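Local coordinates for protein putative alpha-galactosidase/melibiase (Bacteroides fragilis, PDB 4OGZ) that probably hydrolyses terminal, non-reducing alpha-D-galactose residues from alpha-D-galactosides such as galactose oligosaccharides, galactomannans and galactolipids, at residues K12-P17 with L376-I381; I33-S36 with P40-W43; K72-A77 with T83-L88. All blocks are in the same frame, centred on the assembly; numbering follows the deposited sequence.

Interaction 1 of 3, residues K12-P17 with L376-I381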
ATOM      1  N   LYS A  12      -2.463 -26.824  -0.912  1.00 35.69           N
ATOM      2  CA  LYS A  12      -2.225 -26.619  -2.321  1.00 31.09           C
ATOM      3  C   LYS A  12      -1.740 -25.172  -2.536  1.00 29.62           C
ATOM      4  O   LYS A  12      -2.038 -24.300  -1.738  1.00 24.36           O
ATOM      5  CB  LYS A  12      -3.515 -26.917  -3.109  1.00 30.72           C
ATOM      6  N   PRO A  13      -0.947 -24.918  -3.605  1.00 29.33           N
ATOM      7  CA  PRO A  13      -0.546 -23.557  -3.916  1.00 25.60           C
ATOM      8  C   PRO A  13      -1.744 -22.673  -4.182  1.00 23.76           C
ATOM      9  O   PRO A  13      -2.799 -23.146  -4.575  1.00 26.63           O
ATOM     10  CB  PRO A  13       0.279 -23.714  -5.205  1.00 26.21           C
ATOM     11  CG  PRO A  13       0.799 -25.113  -5.138  1.00 28.24           C
ATOM     12  CD  PRO A  13      -0.372 -25.870  -4.576  1.00 30.70           C
ATOM     13  N   CYS A  14      -1.591 -21.386  -3.955  1.00 23.96           N
ATOM     14  CA  CYS A  14      -2.612 -20.452  -4.407  1.00 23.97           C
ATOM     15  C   CYS A  14      -1.907 -19.142  -4.751  1.00 23.53           C
ATOM     16  O   CYS A  14      -1.314 -18.487  -3.868  1.00 20.41           O
ATOM     17  CB  CYS A  14      -3.690 -20.291  -3.349  1.00 24.59           C
ATOM     18  SG  CYS A  14      -4.927 -19.065  -3.767  1.00 33.54           S
ATOM     19  N   ILE A  15      -1.957 -18.789  -6.034  1.00 18.32           N
ATOM     20  CA  ILE A  15      -1.328 -17.623  -6.588  1.00 18.84           C
ATOM     21  C   ILE A  15      -2.192 -16.408  -6.287  1.00 19.66           C
ATOM     22  O   ILE A  15      -3.292 -16.275  -6.777  1.00 21.03           O
ATOM     23  CB  ILE A  15      -1.091 -17.773  -8.132  1.00 19.21           C
ATOM     24  CG1 ILE A  15      -0.049 -18.852  -8.387  1.00 19.46           C
ATOM     25  CG2 ILE A  15      -0.644 -16.444  -8.723  1.00 21.03           C
ATOM     26  CD1 ILE A  15       0.169 -19.212  -9.833  1.00 20.50           C
ATOM     27  N   ASN A  16      -1.677 -15.521  -5.446  1.00 23.55           N
ATOM     28  CA  ASN A  16      -2.449 -14.432  -4.919  1.00 22.57           C
ATOM     29  C   ASN A  16      -2.280 -13.135  -5.701  1.00 21.06           C
ATOM     30  O   ASN A  16      -1.313 -12.969  -6.444  1.00 17.88           O
ATOM     31  CB  ASN A  16      -2.068 -14.223  -3.445  1.00 24.53           C
ATOM     32  CG  ASN A  16      -2.360 -15.456  -2.612  1.00 26.18           C
ATOM     33  OD1 ASN A  16      -3.410 -16.074  -2.798  1.00 26.54           O
ATOM     34  ND2 ASN A  16      -1.439 -15.840  -1.722  1.00 22.93           N
ATOM     35  N   PRO A  17      -3.250 -12.227  -5.556  1.00 19.37           N
ATOM     36  CA  PRO A  17      -3.179 -10.921  -6.176  1.00 22.35           C
ATOM     37  C   PRO A  17      -1.927 -10.177  -5.700  1.00 21.55           C
ATOM     38  O   PRO A  17      -1.421 -10.467  -4.621  1.00 17.63           O
ATOM     39  CB  PRO A  17      -4.407 -10.194  -5.626  1.00 21.55           C
ATOM     40  CG  PRO A  17      -5.345 -11.237  -5.170  1.00 19.49           C
ATOM     41  CD  PRO A  17      -4.556 -12.490  -4.934  1.00 19.35           C
ATOM     42  N   LEU A 376      -2.834 -10.367   7.545  1.00 19.27           N
ATOM     43  CA  LEU A 376      -2.773 -11.479   6.632  1.00 20.92           C
ATOM     44  C   LEU A 376      -4.176 -11.915   6.175  1.00 19.74           C
ATOM     45  O   LEU A 376      -4.336 -13.045   5.776  1.00 22.22           O
ATOM     46  CB  LEU A 376      -1.993 -12.664   7.256  1.00 23.11           C
ATOM     47  CG  LEU A 376      -0.522 -12.409   7.662  1.00 26.50           C
ATOM     48  CD1 LEU A 376       0.080 -13.709   8.172  1.00 32.02           C
ATOM     49  CD2 LEU A 376       0.352 -11.865   6.547  1.00 27.87           C
ATOM     50  N   ASN A 377      -5.181 -11.046   6.233  1.00 17.01           N
ATOM     51  CA  ASN A 377      -6.508 -11.423   5.791  1.00 15.98           C
ATOM     52  C   ASN A 377      -6.513 -11.330   4.274  1.00 16.96           C
ATOM     53  O   ASN A 377      -6.598 -10.239   3.728  1.00 14.29           O
ATOM     54  CB  ASN A 377      -7.616 -10.543   6.365  1.00 15.77           C
ATOM     55  CG  ASN A 377      -9.007 -11.041   5.991  1.00 16.70           C
ATOM     56  OD1 ASN A 377      -9.279 -11.341   4.805  1.00 21.76           O
ATOM     57  ND2 ASN A 377      -9.918 -11.064   6.951  1.00 16.76           N
ATOM     58  N   LYS A 378      -6.371 -12.479   3.645  1.00 17.91           N
ATOM     59  CA  LYS A 378      -6.239 -12.602   2.191  1.00 20.60           C
ATOM     60  C   LYS A 378      -7.430 -12.024   1.442  1.00 19.02           C
ATOM     61  O   LYS A 378      -7.288 -11.562   0.281  1.00 20.43           O
ATOM     62  CB  LYS A 378      -6.084 -14.091   1.897  1.00 24.76           C
ATOM     63  CG  LYS A 378      -6.234 -14.557   0.471  1.00 39.69           C
ATOM     64  CD  LYS A 378      -6.330 -16.087   0.480  1.00 48.77           C
ATOM     65  CE  LYS A 378      -5.914 -16.711  -0.840  1.00 49.62           C
ATOM     66  NZ  LYS A 378      -4.952 -17.839  -0.662  1.00 56.46           N
ATOM     67  N   ASP A 379      -8.610 -12.088   2.064  1.00 17.70           N
ATOM     68  CA  ASP A 379      -9.852 -11.706   1.407  1.00 21.44           C
ATOM     69  C   ASP A 379     -10.013 -10.201   1.393  1.00 18.01           C
ATOM     70  O   ASP A 379     -10.373  -9.625   0.371  1.00 16.59           O
ATOM     71  CB  ASP A 379     -11.068 -12.350   2.088  1.00 23.85           C
ATOM     72  CG  ASP A 379     -11.089 -13.878   1.962  1.00 29.05           C
ATOM     73  OD1 ASP A 379     -10.583 -14.404   0.952  1.00 29.38           O
ATOM     74  OD2 ASP A 379     -11.609 -14.547   2.899  1.00 33.69           O
ATOM     75  N   LEU A 380      -9.673  -9.552   2.499  1.00 15.66           N
ATOM     76  CA  LEU A 380      -9.630  -8.090   2.527  1.00 15.13           C
ATOM     77  C   LEU A 380      -8.595  -7.519   1.557  1.00 14.54           C
ATOM     78  O   LEU A 380      -8.890  -6.553   0.829  1.00 11.66           O
ATOM     79  CB  LEU A 380      -9.348  -7.535   3.920  1.00 13.66           C
ATOM     80  CG  LEU A 380     -10.501  -7.705   4.885  1.00 14.25           C
ATOM     81  CD1 LEU A 380     -10.007  -7.409   6.316  1.00 13.64           C
ATOM     82  CD2 LEU A 380     -11.674  -6.819   4.496  1.00 14.73           C
ATOM     83  N   ILE A 381      -7.434  -8.150   1.521  1.00 14.60           N
ATOM     84  CA  ILE A 381      -6.376  -7.751   0.631  1.00 13.85           C
ATOM     85  C   ILE A 381      -6.846  -7.906  -0.816  1.00 15.06           C
ATOM     86  O   ILE A 381      -6.582  -7.042  -1.650  1.00 13.24           O
ATOM     87  CB  ILE A 381      -5.112  -8.581   0.895  1.00 15.46           C
ATOM     88  CG1 ILE A 381      -4.465  -8.117   2.195  1.00 14.86           C
ATOM     89  CG2 ILE A 381      -4.107  -8.480  -0.280  1.00 15.85           C
ATOM     90  CD1 ILE A 381      -3.406  -9.048   2.711  1.00 14.99           C
TER
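Lys378 reaches Cys14 and Asn16 because its CG stands anti to the backbone N (chi1 167°) and the chain stays nearly straight as far as CE, where a bend at the last torsion (chi4 132°) turns NZ in among their polar atoms. The CG of Asn16 lies beside its own backbone N (chi1 -61°), which directs the amide toward the incoming lysine. The two side chains meet at about a right angle. NZ lies 3.2 Å from Asn16 OD1 in a hydrogen bond that is weak, and the neighbouring Lys378 CE lies equally close to the same OD1. Cys14 faces NZ as well, its SG 3.3 Å from Lys378 NZ and 3.9 Å from Lys378 CE, so the ammonium end has a cysteine sulfur and an amide oxygen as neighbours.

The other half of the Asn16 amide is held more firmly: ND2 donates to the backbone oxygen of Asp133 and to Ser36 OG, which fixes the rotation of the group and turns OD1 to Lys378. Ser36 OG is also a weak partner of NZ.

At the far end, Lys378 is the first residue of helix 378-384. Asn377 is its N-cap, with OD1 accepting from Leu380 N at 2.9 Å, the donor lying above the amide plane, and more weakly from Asp379 N.

The contact joins the first strand of the Ig-like domain to a helix of the family's alpha-galactosidase region, 359 residues later. It rests on one long side chain, since the closest CA atoms, Asn16 CA and Lys378 CA, are 8.3 Å apart. A sulfur, an amide oxygen and, weakly, Ser36 OG surround the ammonium group, so the link is polar but light, and probably owes more to charge-dipole attraction than to any single strong bond.

Interaction 2 of 3, residues I33-S36 with P40-W43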
ATOM      1  N   ILE A  33       5.905 -13.522  -7.385  1.00 14.98           N
ATOM      2  CA  ILE A  33       4.538 -14.047  -7.493  1.00 16.08           C
ATOM      3  C   ILE A  33       4.069 -14.470  -6.108  1.00 14.57           C
ATOM      4  O   ILE A  33       4.520 -15.491  -5.613  1.00 14.33           O
ATOM      5  CB  ILE A  33       4.483 -15.268  -8.388  1.00 15.81           C
ATOM      6  CG1 ILE A  33       4.999 -14.935  -9.792  1.00 15.80           C
ATOM      7  CG2 ILE A  33       3.061 -15.846  -8.455  1.00 16.11           C
ATOM      8  CD1 ILE A  33       5.505 -16.169 -10.503  1.00 14.78           C
ATOM      9  N   PRO A  34       3.133 -13.713  -5.518  1.00 13.83           N
ATOM     10  CA  PRO A  34       2.734 -14.041  -4.148  1.00 16.43           C
ATOM     11  C   PRO A  34       1.943 -15.348  -4.071  1.00 17.41           C
ATOM     12  O   PRO A  34       0.849 -15.467  -4.634  1.00 17.15           O
ATOM     13  CB  PRO A  34       1.877 -12.840  -3.749  1.00 15.54           C
ATOM     14  CG  PRO A  34       2.175 -11.768  -4.729  1.00 14.48           C
ATOM     15  CD  PRO A  34       2.477 -12.486  -5.979  1.00 13.73           C
ATOM     16  N   THR A  35       2.489 -16.326  -3.377  1.00 17.62           N
ATOM     17  CA  THR A  35       1.934 -17.669  -3.479  1.00 18.04           C
ATOM     18  C   THR A  35       1.796 -18.323  -2.113  1.00 19.02           C
ATOM     19  O   THR A  35       2.803 -18.610  -1.448  1.00 20.82           O
ATOM     20  CB  THR A  35       2.809 -18.553  -4.374  1.00 17.30           C
ATOM     21  OG1 THR A  35       3.089 -17.853  -5.584  1.00 19.23           O
ATOM     22  CG2 THR A  35       2.100 -19.852  -4.711  1.00 17.85           C
ATOM     23  N   SER A  36       0.552 -18.573  -1.710  1.00 20.02           N
ATOM     24  CA  SER A  36       0.274 -19.421  -0.550  1.00 24.04           C
ATOM     25  C   SER A  36       0.562 -20.847  -0.889  1.00 21.34           C
ATOM     26  O   SER A  36       0.532 -21.236  -2.054  1.00 24.09           O
ATOM     27  CB  SER A  36      -1.194 -19.339  -0.118  1.00 24.17           C
ATOM     28  OG  SER A  36      -1.555 -18.017   0.105  1.00 31.23           O
ATOM     29  N   PRO A  40       8.309 -27.073  -0.507  1.00 29.68           N
ATOM     30  CA  PRO A  40       8.730 -26.143  -1.538  1.00 30.07           C
ATOM     31  C   PRO A  40       7.702 -26.027  -2.653  1.00 30.36           C
ATOM     32  O   PRO A  40       6.865 -26.918  -2.838  1.00 29.87           O
ATOM     33  CB  PRO A  40      10.031 -26.758  -2.066  1.00 30.36           C
ATOM     34  CG  PRO A  40       9.953 -28.186  -1.715  1.00 29.72           C
ATOM     35  CD  PRO A  40       9.077 -28.320  -0.521  1.00 29.06           C
ATOM     36  N   ILE A  41       7.772 -24.894  -3.345  1.00 31.70           N
ATOM     37  CA  ILE A  41       6.948 -24.594  -4.496  1.00 26.41           C
ATOM     38  C   ILE A  41       7.840 -24.388  -5.708  1.00 25.02           C
ATOM     39  O   ILE A  41       8.932 -23.872  -5.598  1.00 24.05           O
ATOM     40  CB  ILE A  41       6.100 -23.344  -4.200  1.00 29.42           C
ATOM     41  CG1 ILE A  41       4.950 -23.748  -3.285  1.00 36.58           C
ATOM     42  CG2 ILE A  41       5.564 -22.697  -5.471  1.00 29.12           C
ATOM     43  CD1 ILE A  41       4.056 -22.621  -2.858  1.00 37.23           C
ATOM     44  N   LYS A  42       7.349 -24.784  -6.874  1.00 27.59           N
ATOM     45  CA  LYS A  42       7.989 -24.476  -8.139  1.00 28.91           C
ATOM     46  C   LYS A  42       7.002 -23.743  -9.051  1.00 25.13           C
ATOM     47  O   LYS A  42       5.836 -24.120  -9.140  1.00 21.89           O
ATOM     48  CB  LYS A  42       8.435 -25.755  -8.847  1.00 34.03           C
ATOM     49  CG  LYS A  42       9.744 -25.641  -9.602  1.00 41.73           C
ATOM     50  CD  LYS A  42       9.950 -26.850 -10.499  1.00 53.49           C
ATOM     51  CE  LYS A  42      11.102 -26.626 -11.472  1.00 55.76           C
ATOM     52  NZ  LYS A  42      11.741 -27.893 -11.917  1.00 59.12           N
ATOM     53  N   TRP A  43       7.494 -22.740  -9.759  1.00 22.07           N
ATOM     54  CA  TRP A  43       6.651 -21.895 -10.563  1.00 22.82           C
ATOM     55  C   TRP A  43       6.929 -22.108 -12.042  1.00 22.79           C
ATOM     56  O   TRP A  43       8.027 -22.491 -12.438  1.00 23.15           O
ATOM     57  CB  TRP A  43       6.911 -20.438 -10.247  1.00 22.24           C
ATOM     58  CG  TRP A  43       6.353 -19.951  -9.001  1.00 22.49           C
ATOM     59  CD1 TRP A  43       5.153 -19.348  -8.823  1.00 21.35           C
ATOM     60  CD2 TRP A  43       7.000 -19.962  -7.718  1.00 19.30           C
ATOM     61  NE1 TRP A  43       5.003 -18.983  -7.495  1.00 19.92           N
ATOM     62  CE2 TRP A  43       6.130 -19.347  -6.804  1.00 21.05           C
ATOM     63  CE3 TRP A  43       8.226 -20.415  -7.261  1.00 20.62           C
ATOM     64  CZ2 TRP A  43       6.466 -19.169  -5.434  1.00 19.34           C
ATOM     65  CZ3 TRP A  43       8.551 -20.251  -5.906  1.00 19.00           C
ATOM     66  CH2 TRP A  43       7.679 -19.626  -5.027  1.00 20.47           C
TER
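Two hydrogen bonds meet at Thr35 OG1, which receives the indole N-H of Trp43 and donates its own proton to the backbone oxygen of Ile33. The Trp43 NE1 to Thr35 OG1 bond is 2.9 Å long, with an angle of 153° at the hydrogen, and the hydroxyl sits at the rim of the indole almost exactly in its plane. The second bond, from Thr35 OG1 to Ile33 O, is 2.8 Å, and its donor stands well above the carbonyl plane. With OG1 lying beside the backbone N of Thr35 (chi1 -49°), the hydroxyl faces both partners while the methyl CG2 is left to pack against Ile41.

Apolar contact surrounds this pair of hydrogen bonds. Ile33 and Trp43 run alongside each other, pointing opposite ways, and the delta methyl of the isoleucine comes obliquely to the five-membered ring, Ile33 CD1 to Trp43 CD1 being 3.6 Å; Ile33 CG2 is 3.8 Å from Trp43 NE1. On one face of the ring system, Ile41 CG2 sits 3.5 Å above the middle of the Trp43 indole. The other branch of Ile41 reaches across, CD1 standing 3.9 Å from Thr35 CG2 and from Ser36 O.

All of these side chains are buried between the two sheets of the Ig-like domain. Strand 28-36 belongs to one layer, strand 42-46 is an edge strand of the other, and the short connection between them carries the chain across. Leu54 and Ala77 also pack on Trp43.

In this largely apolar setting the indole N-H and the threonine hydroxyl satisfy each other, and Ile33 O gains a partner too. The hydrogen bonds thus fix the orientation of the indole by its rim, while Ile41 CG2 covers one face and Ile33 CD1 packs obliquely.

Interaction 3 of 3, residues K72-A77 with T83-L88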
ATOM      1  N   LYS A  72      -0.461 -11.068 -21.357  1.00 29.32           N
ATOM      2  CA  LYS A  72      -1.190 -11.973 -20.488  1.00 23.97           C
ATOM      3  C   LYS A  72      -0.359 -13.254 -20.366  1.00 22.58           C
ATOM      4  O   LYS A  72      -0.166 -14.008 -21.333  1.00 22.32           O
ATOM      5  CB  LYS A  72      -2.617 -12.201 -21.039  1.00 27.93           C
ATOM      6  CG  LYS A  72      -3.479 -10.941 -21.059  1.00 35.64           C
ATOM      7  CD  LYS A  72      -4.748 -11.066 -21.930  1.00 46.55           C
ATOM      8  CE  LYS A  72      -5.028  -9.790 -22.737  1.00 48.18           C
ATOM      9  NZ  LYS A  72      -6.466  -9.585 -23.096  1.00 43.02           N
ATOM     10  N   VAL A  73       0.147 -13.469 -19.165  1.00 20.09           N
ATOM     11  CA  VAL A  73       1.045 -14.534 -18.845  1.00 20.03           C
ATOM     12  C   VAL A  73       0.285 -15.552 -18.018  1.00 21.66           C
ATOM     13  O   VAL A  73      -0.435 -15.167 -17.075  1.00 25.66           O
ATOM     14  CB  VAL A  73       2.236 -13.980 -18.011  1.00 20.12           C
ATOM     15  CG1 VAL A  73       3.195 -15.100 -17.602  1.00 19.77           C
ATOM     16  CG2 VAL A  73       2.946 -12.853 -18.773  1.00 19.94           C
HETATM   17  N   MSE A  74       0.500 -16.842 -18.264  1.00 21.38           N
HETATM   18  CA  MSE A  74      -0.167 -17.873 -17.459  1.00 23.64           C
HETATM   19  C   MSE A  74       0.851 -18.405 -16.506  1.00 24.97           C
HETATM   20  O   MSE A  74       1.891 -18.869 -16.927  1.00 27.74           O
HETATM   21  CB  MSE A  74      -0.778 -18.997 -18.300  1.00 30.67           C
HETATM   22  CG  MSE A  74      -1.949 -18.436 -19.124  1.00 42.55           C
HETATM   23 SE   MSE A  74      -3.557 -17.888 -18.071  0.75 58.46          SE
HETATM   24  CE  MSE A  74      -3.452 -19.181 -16.611  1.00 39.97           C
ATOM     25  N   LEU A  75       0.553 -18.292 -15.210  1.00 20.87           N
ATOM     26  CA  LEU A  75       1.417 -18.777 -14.147  1.00 23.03           C
ATOM     27  C   LEU A  75       0.860 -20.057 -13.550  1.00 24.16           C
ATOM     28  O   LEU A  75      -0.358 -20.242 -13.423  1.00 25.99           O
ATOM     29  CB  LEU A  75       1.568 -17.733 -13.042  1.00 19.81           C
ATOM     30  CG  LEU A  75       1.992 -16.306 -13.430  1.00 19.29           C
ATOM     31  CD1 LEU A  75       1.967 -15.406 -12.211  1.00 19.01           C
ATOM     32  CD2 LEU A  75       3.358 -16.297 -14.075  1.00 22.33           C
ATOM     33  N   LYS A  76       1.769 -20.952 -13.214  1.00 24.45           N
ATOM     34  CA  LYS A  76       1.417 -22.142 -12.509  1.00 27.19           C
ATOM     35  C   LYS A  76       2.370 -22.290 -11.327  1.00 25.21           C
ATOM     36  O   LYS A  76       3.562 -22.058 -11.465  1.00 28.11           O
ATOM     37  CB  LYS A  76       1.495 -23.342 -13.453  1.00 29.92           C
ATOM     38  CG  LYS A  76       0.813 -24.590 -12.919  1.00 33.07           C
ATOM     39  CD  LYS A  76       0.458 -25.595 -14.007  1.00 38.79           C
ATOM     40  CE  LYS A  76      -0.574 -26.584 -13.461  1.00 39.27           C
ATOM     41  NZ  LYS A  76      -0.848 -27.731 -14.365  1.00 36.67           N
ATOM     42  N   ALA A  77       1.825 -22.630 -10.165  1.00 23.70           N
ATOM     43  CA  ALA A  77       2.617 -22.972  -9.002  1.00 25.37           C
ATOM     44  C   ALA A  77       2.280 -24.383  -8.567  1.00 23.48           C
ATOM     45  O   ALA A  77       1.107 -24.771  -8.529  1.00 22.12           O
ATOM     46  CB  ALA A  77       2.355 -21.991  -7.869  1.00 26.27           C
ATOM     47  N   THR A  83      -1.545 -28.032  -7.470  1.00 26.18           N
ATOM     48  CA  THR A  83      -1.197 -26.927  -8.343  1.00 26.27           C
ATOM     49  C   THR A  83      -2.283 -25.830  -8.418  1.00 25.45           C
ATOM     50  O   THR A  83      -3.453 -26.052  -8.110  1.00 23.05           O
ATOM     51  CB  THR A  83      -0.953 -27.414  -9.788  1.00 28.73           C
ATOM     52  OG1 THR A  83      -2.212 -27.592 -10.424  1.00 28.07           O
ATOM     53  CG2 THR A  83      -0.187 -28.745  -9.823  1.00 29.92           C
ATOM     54  N   ASP A  84      -1.866 -24.616  -8.774  1.00 27.61           N
ATOM     55  CA  ASP A  84      -2.776 -23.505  -9.040  1.00 25.32           C
ATOM     56  C   ASP A  84      -2.314 -22.826 -10.291  1.00 23.51           C
ATOM     57  O   ASP A  84      -1.110 -22.706 -10.530  1.00 23.60           O
ATOM     58  CB  ASP A  84      -2.795 -22.480  -7.892  1.00 27.27           C
ATOM     59  CG  ASP A  84      -3.884 -21.437  -8.061  1.00 27.44           C
ATOM     60  OD1 ASP A  84      -4.944 -21.802  -8.616  1.00 35.27           O
ATOM     61  OD2 ASP A  84      -3.690 -20.258  -7.661  1.00 23.69           O
ATOM     62  N   THR A  85      -3.266 -22.360 -11.080  1.00 23.07           N
ATOM     63  CA  THR A  85      -2.983 -21.762 -12.383  1.00 24.47           C
ATOM     64  C   THR A  85      -3.711 -20.459 -12.394  1.00 20.90           C
ATOM     65  O   THR A  85      -4.846 -20.399 -11.985  1.00 21.98           O
ATOM     66  CB  THR A  85      -3.443 -22.661 -13.537  1.00 29.53           C
ATOM     67  OG1 THR A  85      -2.704 -23.871 -13.491  1.00 31.04           O
ATOM     68  CG2 THR A  85      -3.241 -21.982 -14.925  1.00 30.41           C
ATOM     69  N   GLN A  86      -3.046 -19.409 -12.847  1.00 21.83           N
ATOM     70  CA  GLN A  86      -3.588 -18.084 -12.723  1.00 23.85           C
ATOM     71  C   GLN A  86      -2.978 -17.147 -13.740  1.00 21.87           C
ATOM     72  O   GLN A  86      -1.847 -17.344 -14.140  1.00 21.67           O
ATOM     73  CB  GLN A  86      -3.305 -17.572 -11.315  1.00 24.74           C
ATOM     74  CG  GLN A  86      -3.914 -16.237 -11.012  1.00 29.30           C
ATOM     75  CD  GLN A  86      -5.414 -16.245 -11.201  1.00 34.64           C
ATOM     76  OE1 GLN A  86      -5.920 -15.923 -12.285  1.00 36.69           O
ATOM     77  NE2 GLN A  86      -6.132 -16.669 -10.161  1.00 29.74           N
ATOM     78  N   GLU A  87      -3.726 -16.118 -14.135  1.00 21.35           N
ATOM     79  CA  GLU A  87      -3.239 -15.148 -15.117  1.00 25.11           C
ATOM     80  C   GLU A  87      -2.502 -13.985 -14.426  1.00 24.49           C
ATOM     81  O   GLU A  87      -2.879 -13.566 -13.347  1.00 25.17           O
ATOM     82  CB  GLU A  87      -4.402 -14.613 -15.945  1.00 31.56           C
ATOM     83  CG  GLU A  87      -4.070 -13.449 -16.872  1.00 37.89           C
ATOM     84  CD  GLU A  87      -5.283 -12.871 -17.592  1.00 46.02           C
ATOM     85  OE1 GLU A  87      -6.342 -13.537 -17.673  1.00 47.83           O
ATOM     86  OE2 GLU A  87      -5.176 -11.729 -18.077  1.00 53.37           O
ATOM     87  N   LEU A  88      -1.419 -13.524 -15.042  1.00 22.44           N
ATOM     88  CA  LEU A  88      -0.787 -12.261 -14.696  1.00 20.40           C
ATOM     89  C   LEU A  88      -0.825 -11.366 -15.920  1.00 21.67           C
ATOM     90  O   LEU A  88      -0.256 -11.683 -16.980  1.00 28.40           O
ATOM     91  CB  LEU A  88       0.649 -12.454 -14.217  1.00 18.60           C
ATOM     92  CG  LEU A  88       1.371 -11.163 -13.816  1.00 19.12           C
ATOM     93  CD1 LEU A  88       0.775 -10.560 -12.551  1.00 19.42           C
ATOM     94  CD2 LEU A  88       2.854 -11.412 -13.636  1.00 18.22           C
TER
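Val73 and Leu88 pair across an antiparallel beta hairpin, strands 69-79 and 82-92, which forms the middle of a four-stranded sheet in the Ig-like domain. The hydrogen-bonded pairs Val73-Leu88, Leu75-Gln86 and Ala77-Asp84 alternate with the non-hydrogen-bonded pairs Met74-Glu87 and Lys76-Thr85. Each hydrogen-bonded pair makes two backbone hydrogen bonds.

Side chains of the hydrogen-bonded pairs share one face. Leu75 and Leu88 lie diagonally to one another and cross at a slant, Leu75 CD1 packing 3.8 Å from Leu88 CB. From the facing sheet Ile33 covers Leu75, Thr35 covers Ala77 and Phe31 covers Leu88. Asp84 and Gln86 are the polar residues of this face. Asp84 points its OD2 to the backbone N of Ile15, joining the hairpin to strand 14-15. Gln86 folds back along its own strand, and its OE1 accepts from Glu87 N at 2.9 Å.

Met74, Lys76, Thr85 and Glu87 point to the opposite face, which is more exposed. The extended chain of Lys76 runs obliquely over Thr85 and the neighbouring Thr83, with CE 3.4 Å from Thr85 OG1 and 3.6 Å from Thr83 OG1; these are contacts of the carbon chain. Beside Glu87, Lys72 lies alongside and points the same way, Lys72 CG being 3.5 Å from Glu87 OE2, although the charged ends are 5.6 Å apart from Lys72 NZ to Glu87 OE2.

Selenomethionine Met74 takes another course. Bends at chi2 (-69°) and chi3 (-32°) fold its chain across the neighbouring strand, past Glu87 and at about a right angle to Thr85. There its terminal methyl is tightly packed, Met74 CE lying only 3.3 Å from Thr85 CG2.

Overall arrangement
Interaction 2 is the buried one: indole, hydroxyl and methyl groups meet between the two layers of the Ig-like domain. Interaction 3 lies within one of those layers, relies on regular backbone bonding, and has a largely apolar inner face and a more exposed outer one. The two share a core, where Ile33 packs on Leu75 and both Thr35 and Trp43 on Ala77. Interaction 1 is partly buried and joins this domain to the putative catalytic domain by way of Lys378, beside the bonds that Asn16 and Thr35 make to Asp133. Segment 12-17 connects all three: Asn16 bonds to Pro34 and Ser36 of interaction 2, and Ile15 N to Asp84 of interaction 3.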